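Local coordinates for transcriptional regulator (PDB 3BPV), which represses transcription as a MarR-family, winged-helix regulator that binds DNA, with two copies paired in the deposited assembly, at the interface of chains A and B. Sequence-based numbering; all coordinates share one arbitrary frame. Chains: chain A/B, Transcriptional regulator.

The four contacts belong to one two-fold symmetric dimer interface, in which helices 3-21, 97-111 and 117-136 of the two chains interlock. Contacts 1 and 2 largely repeat each other across the two-fold, with the chains exchanged, their C-alpha centres about 16 Å apart. Contact 3 lies about 6 Å from contact 1, shares A:Cys127, A:Leu130 and B:Phe123 with it, and brings in the N-terminal helices. Contact 4 lies about 10 Å from contact 2, shares A:Leu111 with it, and is about 20 Å from contact 1. Helix 117-136 contributes to every contact, so its successive turns join the two subunits along much of its length.

Contact 1: the interface of chains A and B. Residues chain A 126-127, 129-130; chain B 111-112, 115, 123.
The guanidinium nitrogen NH2 of A:Arg129 lies over the face of the B:Phe115 ring, 3.9 Å from the centroid of that ring, in a cation-pi contact displaced toward the CD1-CE1 rim. The two flat groups are stacked, their planes 24° apart. A bend at chi3 (60°) in an otherwise extended chain folds the guanidinium back over the ring. The opposite face of B:Phe115 receives the methyl CD2 of A:Leu130, so the phenyl is sandwiched between a probably cationic group and an aliphatic one, while the carbonyl oxygen of A:Met126 lies in plane at its edge. A:Leu130 divides its two branches between aromatic partners. Its CD1 stands over the face of B:Phe123, 3.5 Å from the ring centroid. Its CD2, besides touching B:Phe115, packs 3.7 Å from B:Phe112 CD1 and 3.8 Å from B:Leu111 CG, which close the pocket from another direction. A:Met126 runs past B:Phe123 in the opposite sense: its CB approaches B:Phe123 CD1 at 3.6 Å, and its terminal methyl CE reaches the ring edge in plane. With contacts on its faces and edge, B:Phe115 is probably restrained from tilting. The site inserts the A:Leu130 knob of helix 117-136 into an aromatic pocket of the partner, helping to hold together the dimer of this repressor.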
# COMPACT_ATOMS: atom_id res chain seq x y z
N MET A 126 -1.19 -0.62 -20.03
CA MET A 126 0.16 -0.82 -19.54
C MET A 126 0.14 -1.37 -18.13
O MET A 126 0.93 -2.23 -17.79
CB MET A 126 0.96 0.49 -19.60
CG MET A 126 1.30 0.90 -21.02
SD MET A 126 2.46 2.27 -21.07
CE MET A 126 1.41 3.63 -20.65
N CYS A 127 -0.79 -0.89 -17.31
CA CYS A 127 -0.87 -1.38 -15.94
C CYS A 127 -1.25 -2.85 -15.92
O CYS A 127 -0.75 -3.61 -15.09
CB CYS A 127 -1.91 -0.60 -15.12
SG CYS A 127 -1.50 -0.53 -13.37
N ARG A 129 -0.54 -5.03 -18.22
CA ARG A 129 0.67 -5.76 -18.61
C ARG A 129 1.67 -5.84 -17.47
O ARG A 129 2.29 -6.89 -17.26
CB ARG A 129 1.32 -5.08 -19.81
CG ARG A 129 0.55 -5.27 -21.10
CD ARG A 129 1.04 -4.33 -22.17
NE ARG A 129 2.45 -4.53 -22.48
CZ ARG A 129 3.19 -3.64 -23.14
NH1 ARG A 129 2.64 -2.50 -23.54
NH2 ARG A 129 4.47 -3.88 -23.37
N LEU A 130 1.85 -4.76 -16.73
CA LEU A 130 2.78 -4.77 -15.61
C LEU A 130 2.25 -5.66 -14.48
O LEU A 130 3.01 -6.35 -13.81
CB LEU A 130 3.01 -3.35 -15.10
CG LEU A 130 3.69 -2.43 -16.11
CD1 LEU A 130 3.61 -0.99 -15.62
CD2 LEU A 130 5.15 -2.86 -16.30
N LEU B 111 10.16 -5.80 -13.79
CA LEU B 111 8.78 -5.46 -14.11
C LEU B 111 8.60 -5.02 -15.57
O LEU B 111 7.62 -5.37 -16.22
CB LEU B 111 8.30 -4.34 -13.19
CG LEU B 111 6.78 -4.16 -13.11
CD1 LEU B 111 6.19 -5.25 -12.24
CD2 LEU B 111 6.43 -2.79 -12.55
N PHE B 112 9.57 -4.25 -16.06
CA PHE B 112 9.52 -3.71 -17.42
C PHE B 112 10.20 -4.55 -18.50
O PHE B 112 10.40 -4.07 -19.61
CB PHE B 112 10.17 -2.32 -17.46
CG PHE B 112 9.32 -1.22 -16.87
CD1 PHE B 112 8.10 -0.88 -17.45
CD2 PHE B 112 9.78 -0.49 -15.77
CE1 PHE B 112 7.34 0.18 -16.93
CE2 PHE B 112 9.03 0.57 -15.26
CZ PHE B 112 7.81 0.91 -15.84
N PHE B 115 8.64 -4.46 -21.90
CA PHE B 115 8.29 -3.12 -22.34
C PHE B 115 9.42 -2.54 -23.18
O PHE B 115 10.59 -2.75 -22.87
CB PHE B 115 8.11 -2.18 -21.14
CG PHE B 115 6.70 -2.09 -20.64
CD1 PHE B 115 5.97 -3.23 -20.31
CD2 PHE B 115 6.10 -0.84 -20.46
CE1 PHE B 115 4.67 -3.13 -19.82
CE2 PHE B 115 4.80 -0.73 -19.96
CZ PHE B 115 4.09 -1.88 -19.64
N PHE B 123 5.09 5.41 -19.65
CA PHE B 123 4.43 4.99 -18.42
C PHE B 123 4.88 5.87 -17.27
O PHE B 123 4.06 6.35 -16.49
CB PHE B 123 4.74 3.52 -18.10
CG PHE B 123 3.91 2.96 -16.97
CD1 PHE B 123 2.56 2.67 -17.16
CD2 PHE B 123 4.45 2.78 -15.71
CE1 PHE B 123 1.76 2.21 -16.11
CE2 PHE B 123 3.67 2.32 -14.65
CZ PHE B 123 2.31 2.04 -14.85

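Contact 2: the interface of chains A and B. Residues chain A 111-112, 114-115, 119; chain B 126, 129-130.
The end of the B:Arg129 guanidinium meets the A:Glu119 carboxylate with NH1 and NH2, one to each oxygen. The shorter bond, a salt bridge, runs 2.8 Å from B:Arg129 NH1 to A:Glu119 OE2 and arrives from above the carboxylate plane. The other, from B:Arg129 NH2 to A:Glu119 OE1 at 3.0 Å, is nearly straight (171° at H) and reaches the oxygen on its syn side. Carboxylate and guanidinium planes are turned 43° apart, so the grip is twisted rather than flat. B:Arg129 NH2 also points weakly to the backbone oxygen of A:Asp114. A:Phe115 stacks on one flat face of the guanidinium, and A:Asp114 O and A:Glu119 meet it at the edge. This polar rim probably borders solvent, and it is carried by the tip of a long arginine chain. The inner part is packed more closely: B:Leu130 CD2 is 3.5 Å from A:Leu111 O and 3.6 Å from A:Phe115 CE1, with A:Phe112 CD1 at its flank. B:Met126 crosses A:Phe115 at about a right angle, its CG and SD touching CE2. The nearby carboxylate is likely to favour a charged arginine. An apolar plug edged by an ion pair thus joins the subunits and probably helps set the register of helix 117-136.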
# COMPACT_ATOMS: atom_id res chain seq x y z
N LEU A 111 -8.73 11.51 -10.87
CA LEU A 111 -7.32 11.32 -11.15
C LEU A 111 -6.97 11.55 -12.63
O LEU A 111 -5.94 12.13 -12.95
CB LEU A 111 -6.91 9.89 -10.77
CG LEU A 111 -5.40 9.66 -10.62
CD1 LEU A 111 -4.94 10.24 -9.29
CD2 LEU A 111 -5.09 8.18 -10.67
N PHE A 112 -7.85 11.10 -13.51
CA PHE A 112 -7.65 11.22 -14.96
C PHE A 112 -8.23 12.46 -15.62
O PHE A 112 -8.29 12.52 -16.85
CB PHE A 112 -8.25 10.00 -15.67
CG PHE A 112 -7.45 8.73 -15.54
CD1 PHE A 112 -6.16 8.65 -16.06
CD2 PHE A 112 -8.00 7.60 -14.93
CE1 PHE A 112 -5.44 7.45 -15.99
CE2 PHE A 112 -7.29 6.41 -14.85
CZ PHE A 112 -6.01 6.33 -15.38
N ASP A 114 -7.10 15.37 -16.41
CA ASP A 114 -6.27 16.00 -17.43
C ASP A 114 -5.70 15.01 -18.45
O ASP A 114 -4.75 15.32 -19.16
CB ASP A 114 -5.13 16.76 -16.76
CG ASP A 114 -5.61 17.96 -15.96
OD1 ASP A 114 -4.82 18.51 -15.18
OD2 ASP A 114 -6.79 18.35 -16.13
N PHE A 115 -6.30 13.83 -18.52
CA PHE A 115 -5.87 12.81 -19.47
C PHE A 115 -6.89 12.69 -20.59
O PHE A 115 -8.09 12.77 -20.35
CB PHE A 115 -5.80 11.44 -18.79
CG PHE A 115 -4.45 11.10 -18.22
CD1 PHE A 115 -3.79 11.96 -17.36
CD2 PHE A 115 -3.85 9.88 -18.55
CE1 PHE A 115 -2.55 11.62 -16.82
CE2 PHE A 115 -2.60 9.54 -18.01
CZ PHE A 115 -1.96 10.41 -17.15
N GLU A 119 -5.16 8.33 -23.63
CA GLU A 119 -4.08 8.21 -22.66
C GLU A 119 -4.53 7.33 -21.50
O GLU A 119 -3.77 6.50 -21.02
CB GLU A 119 -3.66 9.58 -22.13
CG GLU A 119 -2.96 10.48 -23.14
CD GLU A 119 -2.57 11.82 -22.53
OE1 GLU A 119 -3.43 12.46 -21.89
OE2 GLU A 119 -1.40 12.23 -22.70
N MET B 126 3.36 9.31 -17.46
CA MET B 126 1.96 9.31 -17.09
C MET B 126 1.81 9.18 -15.59
O MET B 126 0.96 9.83 -14.99
CB MET B 126 1.21 8.18 -17.80
CG MET B 126 1.04 8.44 -19.29
SD MET B 126 -0.08 7.26 -20.06
CE MET B 126 0.95 5.83 -20.17
N ARG B 129 2.40 12.50 -13.99
CA ARG B 129 1.23 13.35 -14.15
C ARG B 129 0.10 12.95 -13.20
O ARG B 129 -0.56 13.82 -12.62
CB ARG B 129 0.73 13.29 -15.59
CG ARG B 129 1.63 14.01 -16.56
CD ARG B 129 1.28 13.64 -17.99
NE ARG B 129 -0.09 13.99 -18.34
CZ ARG B 129 -0.73 13.50 -19.39
NH1 ARG B 129 -0.11 12.64 -20.19
NH2 ARG B 129 -1.98 13.85 -19.64
N LEU B 130 -0.12 11.65 -13.04
CA LEU B 130 -1.17 11.20 -12.13
C LEU B 130 -0.79 11.50 -10.68
O LEU B 130 -1.64 11.84 -9.87
CB LEU B 130 -1.42 9.70 -12.33
CG LEU B 130 -1.97 9.34 -13.71
CD1 LEU B 130 -1.90 7.83 -13.90
CD2 LEU B 130 -3.41 9.84 -13.85

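Contact 3: the interface of chains A and B. Residues chain A 7, 127, 130-131; chain B 6-7, 10, 123.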
# COMPACT_ATOMS: atom_id res chain seq x y z
N LEU A 7 3.84 5.44 -7.69
CA LEU A 7 2.64 4.63 -7.51
C LEU A 7 2.08 4.83 -6.11
O LEU A 7 0.86 4.85 -5.91
CB LEU A 7 2.94 3.15 -7.76
CG LEU A 7 3.42 2.79 -9.17
CD1 LEU A 7 3.57 1.27 -9.28
CD2 LEU A 7 2.45 3.31 -10.22
N CYS A 127 -0.79 -0.89 -17.31
CA CYS A 127 -0.87 -1.38 -15.94
C CYS A 127 -1.25 -2.85 -15.92
O CYS A 127 -0.75 -3.61 -15.09
CB CYS A 127 -1.91 -0.60 -15.12
SG CYS A 127 -1.50 -0.53 -13.37
N LEU A 130 1.85 -4.76 -16.73
CA LEU A 130 2.78 -4.77 -15.61
C LEU A 130 2.25 -5.66 -14.48
O LEU A 130 3.01 -6.35 -13.81
CB LEU A 130 3.01 -3.35 -15.10
CG LEU A 130 3.69 -2.43 -16.11
CD1 LEU A 130 3.61 -0.99 -15.62
CD2 LEU A 130 5.15 -2.86 -16.30
N ALA A 131 0.93 -5.66 -14.28
CA ALA A 131 0.34 -6.50 -13.24
C ALA A 131 0.56 -7.97 -13.59
O ALA A 131 0.82 -8.79 -12.72
CB ALA A 131 -1.16 -6.21 -13.11
N LEU B 6 -5.20 -2.89 -9.98
CA LEU B 6 -4.04 -3.19 -10.82
C LEU B 6 -2.78 -2.65 -10.17
O LEU B 6 -1.75 -3.34 -10.13
CB LEU B 6 -4.21 -2.56 -12.21
CG LEU B 6 -5.31 -3.16 -13.08
CD1 LEU B 6 -5.39 -2.36 -14.36
CD2 LEU B 6 -5.02 -4.64 -13.36
N LEU B 7 -2.84 -1.42 -9.67
CA LEU B 7 -1.68 -0.80 -9.02
C LEU B 7 -1.28 -1.60 -7.80
O LEU B 7 -0.09 -1.74 -7.49
CB LEU B 7 -2.00 0.65 -8.63
CG LEU B 7 -2.33 1.61 -9.78
CD1 LEU B 7 -2.50 3.02 -9.23
CD2 LEU B 7 -1.23 1.57 -10.84
N ILE B 10 0.69 -4.70 -8.72
CA ILE B 10 2.05 -4.29 -9.00
C ILE B 10 2.82 -4.04 -7.70
O ILE B 10 3.93 -4.53 -7.52
CB ILE B 10 2.06 -3.01 -9.87
CG1 ILE B 10 1.44 -3.32 -11.24
CG2 ILE B 10 3.49 -2.47 -10.01
CD1 ILE B 10 1.16 -2.10 -12.10
N PHE B 123 5.09 5.41 -19.65
CA PHE B 123 4.43 4.99 -18.42
C PHE B 123 4.88 5.87 -17.27
O PHE B 123 4.06 6.35 -16.49
CB PHE B 123 4.74 3.52 -18.10
CG PHE B 123 3.91 2.96 -16.97
CD1 PHE B 123 2.56 2.67 -17.16
CD2 PHE B 123 4.45 2.78 -15.71
CE1 PHE B 123 1.76 2.21 -16.11
CE2 PHE B 123 3.67 2.32 -14.65
CZ PHE B 123 2.31 2.04 -14.85
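A:Cys127 SG sits among three residues of helix 3-21 of chain B, in the dimer interface typical of MarR-family winged-helix proteins, which pair through N- and C-terminal helices. The sulfur is 3.3 Å from the methyl CD2 of B:Leu7, and it is equally close to CD1 of B:Ile10. B:Leu6 adds its CB, 3.6 Å from A:Cys127 SG, so that the thiol is held against aliphatic carbon from several directions. With SG anti to the backbone N (chi1 -150°), the short side chain leans toward the partner helix. B:Ile10 serves more than this sulfur: its CD1 also meets A:Leu130 CB at 3.7 Å, CG1 lies against the backbone of A:Ala131, and CG2 touches A:Leu7 CD1 at 3.8 Å. The extended chi2 of B:Ile10 (169°) carries CD1 forward into the groove between A:Cys127 and A:Leu130. Farther out, the two Leu7 residues approach through their CD2 methyls, 4.1 Å from A:Leu7 CD2 to B:Leu7 CD2, where the N-terminal helices of the two chains come together. On the other flank, B:Phe123 keeps its ring beneath A:Leu130 CD1 and thereby limits how that leucine can turn. Replacing B:Phe123 by an alanine would probably leave the CD1 methyl of A:Leu130 without the ring face it rests on, opening a gap and freeing its branches to turn. The small A:Ala131, next after A:Leu130, probably allows B:Ile10 this approach, while its CB faces B:Leu6.

Contact 4: the interface of chains A and B. Residues chain A 9-10, 13, 107, 111; chain B 131, 134-135, 137.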
# COMPACT_ATOMS: atom_id res chain seq x y z
N ILE A 9 2.35 7.56 -4.27
CA ILE A 9 1.74 8.87 -4.14
C ILE A 9 0.31 8.75 -4.66
O ILE A 9 -0.63 9.25 -4.05
CB ILE A 9 2.50 9.93 -4.96
CG1 ILE A 9 3.86 10.19 -4.30
CG2 ILE A 9 1.69 11.21 -5.07
CD1 ILE A 9 4.80 11.02 -5.15
N ILE A 10 0.15 8.06 -5.79
CA ILE A 10 -1.16 7.85 -6.37
C ILE A 10 -2.06 7.08 -5.40
O ILE A 10 -3.20 7.47 -5.15
CB ILE A 10 -1.05 7.09 -7.71
CG1 ILE A 10 -0.29 7.95 -8.73
CG2 ILE A 10 -2.43 6.70 -8.23
CD1 ILE A 10 0.12 7.22 -10.00
N SER A 13 -3.56 8.97 -2.44
CA SER A 13 -4.72 9.80 -2.73
C SER A 13 -5.95 8.91 -2.65
O SER A 13 -7.01 9.33 -2.20
CB SER A 13 -4.61 10.45 -4.11
OG SER A 13 -4.85 9.53 -5.16
N TRP A 107 -13.00 8.25 -7.97
CA TRP A 107 -11.59 8.54 -7.73
C TRP A 107 -10.83 8.52 -9.06
O TRP A 107 -10.03 9.41 -9.34
CB TRP A 107 -10.99 7.51 -6.77
CG TRP A 107 -9.52 7.67 -6.58
CD1 TRP A 107 -8.89 8.67 -5.89
CD2 TRP A 107 -8.49 6.84 -7.14
NE1 TRP A 107 -7.53 8.51 -5.99
CE2 TRP A 107 -7.26 7.40 -6.75
CE3 TRP A 107 -8.50 5.69 -7.93
CZ2 TRP A 107 -6.03 6.84 -7.13
CZ3 TRP A 107 -7.28 5.13 -8.31
CH2 TRP A 107 -6.07 5.71 -7.91
N LEU A 111 -8.73 11.51 -10.87
CA LEU A 111 -7.32 11.32 -11.15
C LEU A 111 -6.97 11.55 -12.63
O LEU A 111 -5.94 12.13 -12.95
CB LEU A 111 -6.91 9.89 -10.77
CG LEU A 111 -5.40 9.66 -10.62
CD1 LEU A 111 -4.94 10.24 -9.29
CD2 LEU A 111 -5.09 8.18 -10.67
N ALA B 131 0.49 11.37 -10.35
CA ALA B 131 0.95 11.65 -8.99
C ALA B 131 0.73 13.13 -8.69
O ALA B 131 0.36 13.49 -7.58
CB ALA B 131 2.43 11.30 -8.84
N ALA B 134 -2.78 13.52 -7.94
CA ALA B 134 -3.03 12.91 -6.65
C ALA B 134 -2.69 13.85 -5.51
O ALA B 134 -3.39 13.88 -4.50
CB ALA B 134 -2.23 11.61 -6.52
N VAL B 135 -1.61 14.61 -5.67
CA VAL B 135 -1.21 15.56 -4.64
C VAL B 135 -2.24 16.68 -4.55
O VAL B 135 -2.60 17.11 -3.45
CB VAL B 135 0.19 16.16 -4.94
CG1 VAL B 135 0.47 17.31 -4.00
CG2 VAL B 135 1.26 15.08 -4.77
N MET B 137 -5.39 16.46 -5.37
CA MET B 137 -6.63 15.89 -4.85
C MET B 137 -6.60 15.77 -3.33
O MET B 137 -7.63 15.92 -2.66
CB MET B 137 -6.88 14.51 -5.46
CG MET B 137 -7.28 14.54 -6.92
SD MET B 137 -7.36 12.89 -7.65
CE MET B 137 -8.74 12.18 -6.75
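A:Ser13 and B:Ala134 face each other from regular helical backbone, in helix 3-21 of chain A and helix 117-136 of chain B. The small side chains allow a close approach, with A:Ser13 CB 3.6 Å from B:Ala134 CB. The hydroxyl of A:Ser13 stands between its own backbone N and carbonyl carbon (chi1 75°), from where it donates a 2.6 Å hydrogen bond to A:Ile10 O, in the carbonyl plane. It also accepts a bond from the indole NE1 of A:Trp107, 3.0 Å to A:Ser13 OG and in the ring plane, which ties helix 97-111 to helix 3-21. An alanine in place of A:Ser13 would probably leave the indole N-H without this acceptor and the tryptophan freer to tilt. B:Met137, bent at chi3, crosses A:Trp107 at about a right angle and sets its methyl CE 3.6 Å from A:Trp107 CD1. Its sulfur rests near the backbone of A:Leu111. One turn of helix earlier, A:Ile9 CG2 packs against B:Ala131, 3.6 Å from its backbone O, and beside B:Val135 CG2. The site lies where the last turns of helix 117-136 of chain B, together with B:Met137 just past its end, settle against helices 3-21 and 97-111 of chain A.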